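Local coordinates for protein lipase (Rhizopus chinensis, PDB 6A0W) that is a fungal lipase that probably hydrolyses the ester bonds of triacylglycerols, at residues E32-I41 and P256-S264. Residues are numbered along the deposited sequence; the frame is centred on the assembly and turned at random.
Sequences EVVTATAAQI and PADVQICTS. With SO4 (sulfate ion), chain B.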
loop_
_atom_site.group_PDB
_atom_site.type_symbol
_atom_site.label_atom_id
_atom_site.label_comp_id
_atom_site.label_asym_id
_atom_site.label_seq_id
_atom_site.Cartn_x
_atom_site.Cartn_y
_atom_site.Cartn_z
ATOM N N GLU A 32 -16.062 -5.385 -14.183
ATOM C CA GLU A 32 -16.683 -6.539 -13.569
ATOM C C GLU A 32 -16.011 -6.909 -12.236
ATOM O O GLU A 32 -14.955 -6.393 -11.872
ATOM C CB GLU A 32 -16.631 -7.719 -14.527
ATOM C CG GLU A 32 -15.214 -8.081 -14.938
ATOM C CD GLU A 32 -14.744 -9.396 -14.344
ATOM O OE1 GLU A 32 -15.090 -9.673 -13.174
ATOM O OE2 GLU A 32 -13.984 -10.134 -15.018
ATOM N N VAL A 33 -16.643 -7.840 -11.531
ATOM C CA VAL A 33 -16.347 -8.158 -10.134
ATOM C C VAL A 33 -16.266 -9.657 -9.992
ATOM O O VAL A 33 -17.250 -10.352 -10.195
ATOM C CB VAL A 33 -17.479 -7.659 -9.230
ATOM C CG1 VAL A 33 -17.226 -8.083 -7.791
ATOM C CG2 VAL A 33 -17.617 -6.152 -9.385
ATOM N N VAL A 34 -15.121 -10.161 -9.592
ATOM C CA VAL A 34 -14.925 -11.589 -9.535
ATOM C C VAL A 34 -14.373 -11.925 -8.164
ATOM O O VAL A 34 -13.566 -11.171 -7.587
ATOM C CB VAL A 34 -13.938 -12.033 -10.644
ATOM C CG1 VAL A 34 -12.547 -11.509 -10.376
ATOM C CG2 VAL A 34 -13.874 -13.534 -10.758
ATOM N N THR A 35 -14.722 -13.110 -7.684
ATOM C CA THR A 35 -14.297 -13.558 -6.385
ATOM C C THR A 35 -12.842 -13.965 -6.531
ATOM O O THR A 35 -12.484 -14.630 -7.487
ATOM C CB THR A 35 -15.212 -14.708 -5.884
ATOM O OG1 THR A 35 -16.519 -14.162 -5.689
ATOM C CG2 THR A 35 -14.702 -15.282 -4.585
ATOM N N ALA A 36 -11.995 -13.574 -5.577
ATOM C CA ALA A 36 -10.588 -13.953 -5.635
ATOM C C ALA A 36 -10.444 -15.443 -5.362
ATOM O O ALA A 36 -11.078 -15.991 -4.470
ATOM C CB ALA A 36 -9.764 -13.145 -4.629
ATOM N N THR A 37 -9.605 -16.102 -6.136
ATOM C CA THR A 37 -9.243 -17.454 -5.815
ATOM C C THR A 37 -8.386 -17.550 -4.566
ATOM O O THR A 37 -7.731 -16.585 -4.153
ATOM C CB THR A 37 -8.443 -18.080 -6.956
ATOM O OG1 THR A 37 -7.158 -17.448 -7.027
ATOM C CG2 THR A 37 -9.226 -17.972 -8.296
ATOM N N ALA A 38 -8.341 -18.769 -4.032
ATOM C CA ALA A 38 -7.530 -19.088 -2.880
ATOM C C ALA A 38 -6.099 -18.672 -3.140
ATOM O O ALA A 38 -5.417 -18.172 -2.242
ATOM C CB ALA A 38 -7.589 -20.587 -2.586
ATOM N N ALA A 39 -5.604 -19.037 -4.313
ATOM C CA ALA A 39 -4.224 -18.697 -4.692
ATOM C C ALA A 39 -3.951 -17.175 -4.668
ATOM O O ALA A 39 -2.908 -16.773 -4.180
ATOM C CB ALA A 39 -3.888 -19.256 -6.069
ATOM N N GLN A 40 -4.861 -16.374 -5.228
ATOM C CA GLN A 40 -4.756 -14.912 -5.220
ATOM C C GLN A 40 -4.800 -14.357 -3.808
ATOM O O GLN A 40 -3.930 -13.585 -3.421
ATOM C CB GLN A 40 -5.857 -14.262 -6.049
ATOM C CG GLN A 40 -5.732 -14.501 -7.546
ATOM C CD GLN A 40 -6.942 -14.031 -8.319
ATOM O OE1 GLN A 40 -8.080 -14.391 -8.017
ATOM N NE2 GLN A 40 -6.705 -13.144 -9.284
ATOM N N ILE A 41 -5.699 -14.892 -2.988
ATOM C CA ILE A 41 -5.783 -14.499 -1.576
ATOM C C ILE A 41 -4.469 -14.801 -0.865
ATOM O O ILE A 41 -3.982 -14.007 -0.058
ATOM C CB ILE A 41 -6.999 -15.173 -0.862
ATOM C CG1 ILE A 41 -8.302 -14.556 -1.351
ATOM C CG2 ILE A 41 -6.922 -15.086 0.662
ATOM C CD1 ILE A 41 -9.509 -15.405 -1.030
ATOM N N PRO A 256 -12.582 -16.497 5.501
ATOM C CA PRO A 256 -11.354 -16.571 4.685
ATOM C C PRO A 256 -11.558 -16.474 3.162
ATOM O O PRO A 256 -10.563 -16.492 2.442
ATOM C CB PRO A 256 -10.789 -17.959 5.011
ATOM C CG PRO A 256 -12.013 -18.755 5.393
ATOM C CD PRO A 256 -13.087 -17.823 5.881
ATOM N N ALA A 257 -12.791 -16.542 2.657
ATOM C CA ALA A 257 -12.961 -16.751 1.214
ATOM C C ALA A 257 -13.682 -15.614 0.496
ATOM O O ALA A 257 -13.683 -15.572 -0.742
ATOM C CB ALA A 257 -13.654 -18.071 0.951
ATOM N N ASP A 258 -14.386 -14.749 1.232
ATOM C CA ASP A 258 -15.180 -13.723 0.555
ATOM C C ASP A 258 -14.300 -12.484 0.352
ATOM O O ASP A 258 -14.466 -11.484 1.035
ATOM C CB ASP A 258 -16.485 -13.398 1.288
ATOM C CG ASP A 258 -17.373 -12.468 0.504
ATOM O OD1 ASP A 258 -17.054 -12.255 -0.674
ATOM O OD2 ASP A 258 -18.395 -11.957 1.035
ATOM N N VAL A 259 -13.354 -12.584 -0.590
ATOM C CA VAL A 259 -12.557 -11.445 -1.067
ATOM C C VAL A 259 -12.923 -11.135 -2.508
ATOM O O VAL A 259 -12.806 -11.998 -3.363
ATOM C CB VAL A 259 -11.062 -11.775 -1.004
ATOM C CG1 VAL A 259 -10.235 -10.541 -1.380
ATOM C CG2 VAL A 259 -10.667 -12.260 0.398
ATOM N N GLN A 260 -13.456 -9.954 -2.774
ATOM C CA GLN A 260 -13.961 -9.635 -4.110
ATOM C C GLN A 260 -12.963 -8.733 -4.859
ATOM O O GLN A 260 -12.504 -7.718 -4.319
ATOM C CB GLN A 260 -15.305 -8.913 -4.016
ATOM C CG GLN A 260 -16.432 -9.801 -3.492
ATOM C CD GLN A 260 -16.592 -11.093 -4.310
ATOM O OE1 GLN A 260 -16.644 -11.051 -5.537
ATOM N NE2 GLN A 260 -16.594 -12.238 -3.643
ATOM N N ILE A 261 -12.701 -9.069 -6.119
ATOM C CA ILE A 261 -11.883 -8.262 -7.010
ATOM C C ILE A 261 -12.714 -7.441 -7.985
ATOM O O ILE A 261 -13.449 -7.958 -8.833
ATOM C CB ILE A 261 -10.836 -9.115 -7.738
ATOM C CG1 ILE A 261 -10.042 -9.901 -6.731
ATOM C CG2 ILE A 261 -9.919 -8.267 -8.643
ATOM C CD1 ILE A 261 -8.959 -10.788 -7.334
ATOM N N CYS A 262 -12.623 -6.128 -7.852
ATOM C CA CYS A 262 -13.141 -5.247 -8.868
ATOM C C CYS A 262 -12.026 -5.041 -9.893
ATOM O O CYS A 262 -11.090 -4.281 -9.646
ATOM C CB CYS A 262 -13.626 -3.925 -8.271
ATOM S SG CYS A 262 -15.183 -4.033 -7.326
ATOM N N THR A 263 -12.137 -5.721 -11.037
ATOM C CA THR A 263 -11.020 -5.900 -11.958
ATOM C C THR A 263 -10.662 -4.627 -12.737
ATOM O O THR A 263 -9.636 -4.576 -13.381
ATOM C CB THR A 263 -11.332 -6.984 -13.017
ATOM O OG1 THR A 263 -12.592 -6.660 -13.622
ATOM C CG2 THR A 263 -11.368 -8.352 -12.374
ATOM N N SER A 264 -11.540 -3.647 -12.751
ATOM C CA SER A 264 -11.256 -2.378 -13.398
ATOM C C SER A 264 -10.060 -1.666 -12.750
ATOM O O SER A 264 -9.857 -1.795 -11.546
ATOM C CB SER A 264 -12.520 -1.505 -13.288
ATOM O OG SER A 264 -12.264 -0.105 -13.485
HETATM S S SO4 B . -3.374 -11.561 -10.322
HETATM O O1 SO4 B . -3.712 -10.359 -9.572
HETATM O O2 SO4 B . -2.747 -12.554 -9.461
HETATM O O3 SO4 B . -4.601 -12.093 -10.904
HETATM O O4 SO4 B . -2.455 -11.222 -11.398
HETATM O O HOH W 1 -14.398 -3.713 -11.683
HETATM O O HOH W 2 -18.162 -12.403 -7.098
HETATM O O HOH W 3 -12.219 -17.382 -2.368
#
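The amide of Gln260 meets Thr35 by its edge, with one face turned toward the paired backbones and water 2 bridging OE1 and Thr35 OG1, where strand 33-35 borders the alpha/beta-hydrolase sheet. A bend at chi2 (-55°) turns this amide back along the strand, and NE2 spends both N-H groups close to the amide plane, one on Thr35 OG1 at 2.8 Å and the other on Asp258 OD1, which fixes its rotation. A second amide, that of Gln40, is met over a face by Ile261 CD1, while at its edges OE1 takes Thr37 N in the carbonyl plane and NE2 holds a sulfate ion. Strand 33-35 runs antiparallel to 258-262, itself bonded to 248-252. Val34 and Ile261 form the hydrogen-bonded pair, Ile261 N reaching Val34 O at 2.7 Å. On the Gln260 side of the sheet, Val33 CG2 rests against the sulfur of Cys262, disulfide-linked to Cys271. Beyond the strand, a Thr37-Gln40 capping box starts the helix, from which Ile41 reaches tip to tip toward Val259 (CD1 to CG2, 3.6 Å). At the other end Glu32 O is gripped twice by Thr263: N arrives nearly head-on, whereas OG1, at 3.0 Å from that oxygen, stands 48° above the carbonyl plane.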